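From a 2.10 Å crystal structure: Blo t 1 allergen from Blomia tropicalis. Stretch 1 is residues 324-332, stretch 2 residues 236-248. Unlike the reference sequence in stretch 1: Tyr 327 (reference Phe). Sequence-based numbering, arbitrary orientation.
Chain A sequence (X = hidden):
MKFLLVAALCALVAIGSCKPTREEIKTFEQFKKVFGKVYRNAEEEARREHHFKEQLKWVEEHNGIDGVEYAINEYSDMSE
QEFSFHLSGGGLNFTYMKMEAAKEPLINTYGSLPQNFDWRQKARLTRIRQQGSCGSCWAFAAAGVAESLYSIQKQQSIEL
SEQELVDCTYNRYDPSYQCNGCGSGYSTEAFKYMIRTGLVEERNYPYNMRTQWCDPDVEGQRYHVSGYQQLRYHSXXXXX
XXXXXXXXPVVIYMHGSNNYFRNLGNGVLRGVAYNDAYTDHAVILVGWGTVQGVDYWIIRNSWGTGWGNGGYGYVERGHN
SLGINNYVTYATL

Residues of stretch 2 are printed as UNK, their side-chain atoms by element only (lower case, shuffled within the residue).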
# COMPACT_ATOMS: atom_id res chain seq x y z
N ILE A 324 -0.05 3.91 -10.79
CA ILE A 324 0.65 4.61 -9.71
C ILE A 324 0.29 6.10 -9.61
O ILE A 324 0.13 6.64 -8.51
CB ILE A 324 2.18 4.47 -9.89
CG1 ILE A 324 2.63 3.10 -9.39
CG2 ILE A 324 2.95 5.60 -9.19
CD1 ILE A 324 4.02 2.72 -9.89
N ASN A 325 0.14 6.76 -10.76
CA ASN A 325 -0.21 8.18 -10.80
C ASN A 325 -1.70 8.51 -10.68
O ASN A 325 -2.08 9.68 -10.77
CB ASN A 325 0.30 8.82 -12.10
CG ASN A 325 1.80 8.71 -12.28
OD1 ASN A 325 2.35 7.62 -12.38
ND2 ASN A 325 2.47 9.87 -12.33
N ASN A 326 -2.56 7.51 -10.52
CA ASN A 326 -3.99 7.77 -10.60
C ASN A 326 -4.51 8.54 -9.39
O ASN A 326 -5.23 9.53 -9.55
CB ASN A 326 -4.77 6.45 -10.76
CG ASN A 326 -4.59 5.81 -12.13
OD1 ASN A 326 -4.02 6.42 -13.04
ND2 ASN A 326 -5.11 4.60 -12.29
N TYR A 327 -4.13 8.10 -8.20
CA TYR A 327 -4.72 8.60 -6.96
C TYR A 327 -3.67 8.86 -5.90
O TYR A 327 -3.51 8.07 -4.95
CB TYR A 327 -5.75 7.61 -6.41
CG TYR A 327 -6.83 7.24 -7.37
CD1 TYR A 327 -7.86 8.13 -7.69
CD2 TYR A 327 -6.84 5.98 -7.97
CE1 TYR A 327 -8.86 7.77 -8.56
CE2 TYR A 327 -7.84 5.63 -8.86
CZ TYR A 327 -8.85 6.53 -9.15
OH TYR A 327 -9.83 6.17 -10.03
N VAL A 328 -2.97 9.97 -6.04
CA VAL A 328 -1.90 10.29 -5.15
C VAL A 328 -2.38 11.31 -4.12
O VAL A 328 -2.97 12.34 -4.48
CB VAL A 328 -0.71 10.84 -5.93
CG1 VAL A 328 0.46 11.14 -4.99
CG2 VAL A 328 -0.30 9.82 -7.01
N THR A 329 -2.13 11.01 -2.84
CA THR A 329 -2.63 11.85 -1.75
C THR A 329 -1.54 12.14 -0.75
O THR A 329 -0.88 11.21 -0.29
CB THR A 329 -3.78 11.17 -1.00
OG1 THR A 329 -4.86 10.92 -1.90
CG2 THR A 329 -4.26 12.06 0.17
N TYR A 330 -1.36 13.41 -0.40
CA TYR A 330 -0.42 13.75 0.67
C TYR A 330 -1.18 14.27 1.90
O TYR A 330 -2.37 14.62 1.82
CB TYR A 330 0.62 14.77 0.20
CG TYR A 330 0.09 16.17 -0.15
CD1 TYR A 330 -0.33 16.48 -1.43
CD2 TYR A 330 0.05 17.18 0.81
CE1 TYR A 330 -0.78 17.76 -1.76
CE2 TYR A 330 -0.39 18.47 0.49
CZ TYR A 330 -0.80 18.74 -0.81
OH TYR A 330 -1.24 20.00 -1.15
N ALA A 331 -0.51 14.30 3.04
CA ALA A 331 -1.12 14.84 4.25
C ALA A 331 -0.26 15.93 4.84
O ALA A 331 0.90 16.11 4.45
CB ALA A 331 -1.37 13.72 5.28
N THR A 332 -0.83 16.64 5.81
CA THR A 332 -0.21 17.79 6.42
C THR A 332 -0.41 17.73 7.93
O THR A 332 -1.55 17.57 8.39
CB THR A 332 -0.83 19.09 5.89
OG1 THR A 332 -0.68 19.13 4.47
CG2 THR A 332 -0.16 20.30 6.52
N UNK A 236 1.23 14.09 -13.38
CA UNK A 236 2.53 13.87 -13.96
C UNK A 236 3.50 13.34 -12.90
O UNK A 236 3.31 13.59 -11.71
o UNK A 236 3.17 16.11 -13.51
c UNK A 236 3.07 15.16 -14.55
N UNK A 237 4.53 12.64 -13.35
CA UNK A 237 5.58 12.15 -12.45
C UNK A 237 6.18 13.33 -11.68
O UNK A 237 6.42 13.25 -10.48
o UNK A 237 7.06 9.40 -14.47
o UNK A 237 5.11 9.62 -13.47
c UNK A 237 6.24 10.06 -13.77
c UNK A 237 6.68 11.43 -13.25
N UNK A 238 6.44 14.40 -12.41
CA UNK A 238 7.03 15.61 -11.86
C UNK A 238 6.20 16.21 -10.70
O UNK A 238 6.77 16.56 -9.66
c UNK A 238 7.92 15.01 -14.81
o UNK A 238 6.79 14.84 -15.34
o UNK A 238 8.84 14.16 -14.88
c UNK A 238 8.23 16.31 -14.04
c UNK A 238 7.21 16.67 -12.97
N UNK A 239 4.89 16.34 -10.88
CA UNK A 239 4.03 16.80 -9.79
C UNK A 239 4.17 15.88 -8.58
O UNK A 239 4.34 16.34 -7.45
o UNK A 239 3.17 18.82 -11.37
c UNK A 239 2.23 18.09 -11.05
c UNK A 239 2.55 16.86 -10.23
o UNK A 239 1.04 18.32 -11.40
N UNK A 240 4.12 14.58 -8.84
CA UNK A 240 4.20 13.60 -7.77
C UNK A 240 5.53 13.71 -7.05
O UNK A 240 5.55 13.78 -5.83
c UNK A 240 3.99 12.17 -8.29
c UNK A 240 4.21 11.17 -7.17
c UNK A 240 2.57 12.03 -8.85
N UNK A 241 6.63 13.76 -7.80
CA UNK A 241 7.98 13.89 -7.21
C UNK A 241 8.11 15.17 -6.40
O UNK A 241 8.65 15.17 -5.29
c UNK A 241 11.63 13.13 -10.25
c UNK A 241 9.08 13.88 -8.30
c UNK A 241 9.19 12.57 -9.09
s UNK A 241 9.97 12.78 -10.73
N UNK A 242 7.64 16.27 -6.97
CA UNK A 242 7.64 17.50 -6.20
C UNK A 242 6.79 17.44 -4.92
O UNK A 242 7.19 17.95 -3.86
c UNK A 242 8.80 20.39 -6.34
c UNK A 242 9.11 21.56 -5.69
o UNK A 242 8.39 23.46 -4.43
c UNK A 242 6.79 21.84 -5.10
c UNK A 242 7.48 19.94 -6.40
c UNK A 242 6.50 20.67 -5.75
c UNK A 242 7.16 18.65 -7.07
c UNK A 242 8.10 22.29 -5.08
N UNK A 243 5.60 16.84 -5.03
CA UNK A 243 4.73 16.65 -3.86
C UNK A 243 5.45 15.84 -2.78
O UNK A 243 5.42 16.19 -1.60
c UNK A 243 2.54 15.62 -3.02
o UNK A 243 2.71 16.81 -5.17
c UNK A 243 3.42 15.96 -4.26
N UNK A 244 6.14 14.78 -3.21
CA UNK A 244 6.89 13.94 -2.29
C UNK A 244 8.00 14.74 -1.63
O UNK A 244 8.22 14.62 -0.42
c UNK A 244 6.35 11.74 -3.35
c UNK A 244 8.57 12.06 -2.17
c UNK A 244 6.77 10.66 -4.36
c UNK A 244 7.48 12.73 -3.02
N UNK A 245 8.69 15.55 -2.42
CA UNK A 245 9.75 16.39 -1.89
C UNK A 245 9.23 17.42 -0.87
O UNK A 245 9.85 17.62 0.17
c UNK A 245 12.48 18.62 -3.64
c UNK A 245 11.70 17.90 -2.53
n UNK A 245 11.77 19.27 -4.55
c UNK A 245 10.48 17.12 -3.03
o UNK A 245 13.71 18.60 -3.65
N UNK A 246 8.11 18.08 -1.18
CA UNK A 246 7.62 19.16 -0.33
C UNK A 246 6.63 18.74 0.76
O UNK A 246 6.50 19.43 1.79
c UNK A 246 9.34 21.21 -1.45
o UNK A 246 10.30 20.79 -2.11
c UNK A 246 6.96 20.26 -1.17
c UNK A 246 7.92 21.11 -2.01
n UNK A 246 9.50 21.78 -0.25
N UNK A 247 5.93 17.63 0.57
CA UNK A 247 4.94 17.24 1.59
C UNK A 247 5.21 15.88 2.24
O UNK A 247 4.45 15.47 3.11
n UNK A 247 2.74 20.39 -0.79
c UNK A 247 2.57 20.73 0.48
n UNK A 247 2.83 19.67 1.23
c UNK A 247 3.13 19.08 -0.85
c UNK A 247 3.54 17.27 0.97
c UNK A 247 3.17 18.61 0.42
N UNK A 248 6.30 15.21 1.85
CA UNK A 248 6.61 13.91 2.44
C UNK A 248 6.07 12.72 1.64
O UNK A 248 5.54 12.89 0.53
O HOH W 1 4.75 6.92 -13.13
O HOH W 2 3.35 17.35 4.70
O HOH W 3 2.31 13.57 2.89
O HOH W 4 1.82 19.83 3.62
O HOH W 5 1.09 20.97 -3.39

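Position 236 carries one carbon and then one oxygen, which makes no contact with stretch 1 but accepts from the backbone N of position 239 at 3.2 Å, just before the first helical turn: an N-cap, Ser 236.

Position 237 has two carbons, the second bearing two oxygens. One oxygen lies 2.9 Å from Asn 325 ND2 with an N-H...acceptor angle of 155°, a hydrogen bond; this is Asp 237, and the oxygen is OD1. Water 1 donates both to Asp 237 OD1 (2.7 Å) and to Asn 325 OD1 (2.6 Å), so the amide and carboxylate are joined twice.

Position 238 has three carbons ending in two oxygens and touches nothing on stretch 1: Glu 238. Position 239, two carbons with a terminal pair of oxygens, also makes no contact: Asp 239.

At 240 one carbon carries two more. One of these methyls approaches Val 328 CG2 to 4.1 Å, with no polar atom in the side chain: Val 240.

Neither 241 nor 242 reaches stretch 1. Position 241, unbranched, runs two carbons, sulfur, carbon: Met 241. Position 242 has one carbon and a six-carbon ring bearing an oxygen: Tyr 242.

Position 243 forks at its first carbon into one oxygen and one carbon, and that carbon lies 3.4 Å from Tyr 330 CD1: Thr 243. Thr 243 OG1 donates to Asp 239 O at 2.8 Å, within the helix.

Positions 244 to 246 make no contact with stretch 1. Position 244 has four carbons, forked at the first with one arm two carbons long: Ile 244. Positions 245 and 246 each have three carbons, the third carrying one oxygen and one nitrogen: Gln 245 and Gln 246.

Position 247 has one carbon and a five-membered ring of three carbons and two nitrogens, stacked face-to-face on Tyr 330 with centroids 4.0 Å apart and planes at 18°: His 247. His 247 CG lies 3.5 Å from Tyr 330 CD2.

Position 248 has no side-chain atoms. Its phi of 94° and psi of -175° would jam a CB against the preceding carbonyl O, as befits Gly 248.

Strand 329-332 runs at 18° to the helix, 9.3 Å away at closest approach; Tyr 330 meets the helix from this strand, while Asn 325 and Val 328 meet its earlier turns from the loop before it. A polar clasp, a valine pair and an aromatic stack follow one another, burying 401 Å² in all. Water 2 extends the stacked end, donating to His 247 O (2.7 Å) and Ala 331 O (2.8 Å).

Stretch 2, residues 236-248: SDEDVMYTIQQHG
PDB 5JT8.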